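Local coordinates for Pre-mRNA splicing helicase-like protein (PDB 4RVQ) that is the Brr2-type helicase of pre-mRNA splicing, whose noncanonical PWI domain probably serves protein-protein interaction in the spliceosome, at residues A[22-27]-A[40-45]. Numbering follows the deposited sequence.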
loop_
_atom_site.group_PDB
_atom_site.type_symbol
_atom_site.label_atom_id
_atom_site.label_comp_id
_atom_site.label_asym_id
_atom_site.label_seq_id
_atom_site.Cartn_x
_atom_site.Cartn_y
_atom_site.Cartn_z
ATOM N N TYR A 22 -4.299 -6.442 -6.935
ATOM C CA TYR A 22 -5.280 -6.729 -5.901
ATOM C C TYR A 22 -4.636 -6.962 -4.526
ATOM O O TYR A 22 -5.343 -7.368 -3.614
ATOM C CB TYR A 22 -6.113 -7.953 -6.297
ATOM C CG TYR A 22 -6.900 -7.752 -7.558
ATOM C CD1 TYR A 22 -8.144 -7.182 -7.525
ATOM C CD2 TYR A 22 -6.391 -8.124 -8.795
ATOM C CE1 TYR A 22 -8.893 -7.006 -8.687
ATOM C CE2 TYR A 22 -7.103 -7.978 -9.955
ATOM C CZ TYR A 22 -8.343 -7.398 -9.915
ATOM O OH TYR A 22 -9.111 -7.218 -11.037
ATOM N N TRP A 23 -3.342 -6.698 -4.356
ATOM C CA TRP A 23 -2.697 -6.982 -3.081
ATOM C C TRP A 23 -3.379 -6.259 -1.935
ATOM O O TRP A 23 -3.670 -6.851 -0.899
ATOM C CB TRP A 23 -1.218 -6.571 -3.186
ATOM C CG TRP A 23 -0.413 -6.819 -1.901
ATOM C CD1 TRP A 23 0.269 -7.969 -1.581
ATOM C CD2 TRP A 23 -0.278 -5.944 -0.780
ATOM N NE1 TRP A 23 0.853 -7.838 -0.343
ATOM C CE2 TRP A 23 0.517 -6.612 0.181
ATOM C CE3 TRP A 23 -0.727 -4.664 -0.490
ATOM C CZ2 TRP A 23 0.879 -6.027 1.394
ATOM C CZ3 TRP A 23 -0.367 -4.083 0.739
ATOM C CH2 TRP A 23 0.412 -4.772 1.649
ATOM N N LEU A 24 -3.630 -4.962 -2.111
ATOM C CA LEU A 24 -4.230 -4.179 -1.033
ATOM C C LEU A 24 -5.618 -4.709 -0.703
ATOM O O LEU A 24 -5.988 -4.890 0.469
ATOM C CB LEU A 24 -4.255 -2.708 -1.393
ATOM C CG LEU A 24 -4.945 -1.801 -0.375
ATOM C CD1 LEU A 24 -4.301 -1.889 1.008
ATOM C CD2 LEU A 24 -4.989 -0.385 -0.869
ATOM N N GLN A 25 -6.439 -4.929 -1.746
ATOM C CA GLN A 25 -7.778 -5.445 -1.559
ATOM C C GLN A 25 -7.751 -6.765 -0.811
ATOM O O GLN A 25 -8.617 -7.030 0.036
ATOM C CB GLN A 25 -8.471 -5.555 -2.911
ATOM C CG GLN A 25 -9.927 -5.903 -2.748
ATOM C CD GLN A 25 -10.732 -5.816 -4.027
ATOM O OE1 GLN A 25 -10.333 -5.158 -4.977
ATOM N NE2 GLN A 25 -11.870 -6.463 -4.032
ATOM N N ARG A 26 -6.780 -7.637 -1.108
ATOM C CA ARG A 26 -6.674 -8.911 -0.390
ATOM C C ARG A 26 -6.304 -8.718 1.051
ATOM O O ARG A 26 -6.823 -9.428 1.911
ATOM C CB ARG A 26 -5.658 -9.875 -0.975
ATOM C CG ARG A 26 -6.063 -10.492 -2.238
ATOM C CD ARG A 26 -5.173 -11.698 -2.598
ATOM N NE ARG A 26 -3.747 -11.380 -2.644
ATOM C CZ ARG A 26 -3.136 -10.742 -3.640
ATOM N NH1 ARG A 26 -3.801 -10.361 -4.722
ATOM N NH2 ARG A 26 -1.841 -10.477 -3.559
ATOM N N GLN A 27 -5.440 -7.750 1.355
ATOM C CA GLN A 27 -5.130 -7.539 2.770
ATOM C C GLN A 27 -6.369 -7.060 3.506
ATOM O O GLN A 27 -6.645 -7.497 4.622
ATOM C CB GLN A 27 -4.020 -6.520 2.968
ATOM C CG GLN A 27 -2.795 -6.707 2.137
ATOM C CD GLN A 27 -2.366 -8.163 2.051
ATOM O OE1 GLN A 27 -2.048 -8.774 3.077
ATOM N NE2 GLN A 27 -2.335 -8.725 0.836
ATOM N N ASP A 40 -14.724 -0.757 -1.462
ATOM C CA ASP A 40 -14.807 0.619 -0.993
ATOM C C ASP A 40 -13.587 0.987 -0.165
ATOM O O ASP A 40 -13.014 2.067 -0.336
ATOM C CB ASP A 40 -16.018 0.802 -0.082
ATOM C CG ASP A 40 -17.349 0.963 -0.804
ATOM O OD1 ASP A 40 -17.387 1.056 -2.046
ATOM O OD2 ASP A 40 -18.363 0.974 -0.074
ATOM N N LYS A 41 -13.210 0.107 0.771
ATOM C CA LYS A 41 -12.118 0.413 1.667
ATOM C C LYS A 41 -10.780 0.461 0.924
ATOM O O LYS A 41 -9.886 1.204 1.318
ATOM C CB LYS A 41 -12.102 -0.547 2.844
ATOM C CG LYS A 41 -13.321 -0.371 3.775
ATOM C CD LYS A 41 -13.220 -1.012 5.142
ATOM C CE LYS A 41 -14.431 -0.833 6.003
ATOM N NZ LYS A 41 -14.697 0.586 6.399
ATOM N N THR A 42 -10.627 -0.324 -0.140
ATOM C CA THR A 42 -9.430 -0.281 -0.959
ATOM C C THR A 42 -9.307 1.088 -1.628
ATOM O O THR A 42 -8.256 1.718 -1.586
ATOM C CB THR A 42 -9.438 -1.411 -1.995
ATOM O OG1 THR A 42 -9.516 -2.673 -1.338
ATOM C CG2 THR A 42 -8.227 -1.404 -2.872
ATOM N N THR A 43 -10.380 1.528 -2.264
ATOM C CA THR A 43 -10.392 2.837 -2.899
ATOM C C THR A 43 -10.065 3.953 -1.908
ATOM O O THR A 43 -9.225 4.822 -2.177
ATOM C CB THR A 43 -11.774 3.086 -3.555
ATOM O OG1 THR A 43 -11.997 2.068 -4.523
ATOM C CG2 THR A 43 -11.825 4.437 -4.222
ATOM N N SER A 44 -10.719 3.890 -0.756
ATOM C CA SER A 44 -10.482 4.911 0.262
ATOM C C SER A 44 -9.057 4.857 0.816
ATOM O O SER A 44 -8.408 5.895 0.998
ATOM C CB SER A 44 -11.459 4.768 1.401
ATOM O OG SER A 44 -12.772 4.998 0.948
ATOM N N ALA A 45 -8.559 3.663 1.058
ATOM C CA ALA A 45 -7.215 3.536 1.600
ATOM C C ALA A 45 -6.179 4.085 0.639
ATOM O O ALA A 45 -5.226 4.762 1.056
ATOM C CB ALA A 45 -6.916 2.073 1.950
#
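The amide of Gln-25 places OE1 at the edge of the Tyr-22 ring, in the ring plane, while the aliphatic stem of the same residue crosses Thr-42 at about a right angle. Two further flat groups lie within 22-27. In one of the two conformers of Gln-27, NE2 sits over one face of the Trp-23 indole, 3.4 Å above the plane and offset toward the rim, and also donates to Trp-23 O (2.9 Å), a carbonyl that already accepts from Gln-27 N. In one conformer of Arg-26 the guanidinium sets a face over Trp-23 CA.

Helices 23-29 and 35-50 meet here at 122° between the directions of their short segments, whose axes approach to 9.2 Å. Thr-42 fills the junction with both branches. Its OG1 rests against Gln-25 CA at 3.3 Å and Gln-25 CB at 3.4 Å, and donates its proton to Gln-38 O, one turn back on its own helix. With OG1 beside the backbone N (chi1 -59°), CG2 is left anti to it and meets Leu-24 CD2 at 3.9 Å, the two side chains running past each other in opposite directions. Leu-24 CD2 further reaches Ala-45 CB at 4.2 Å. Leu-46 and Leu-85 extend this apolar patch around Leu-24, and Leu-70 and Leu-73 of helix 63-73 do so around Ala-45.

No hydrogen bond joins the two segments directly. Gln-38 takes up both the Thr-42 hydroxyl, by its backbone O, and Gln-25 NE2, by OE1, while the two helices of the PWI-like domain meet through apolar contact of Thr-42 CG2, Leu-24 and Ala-45.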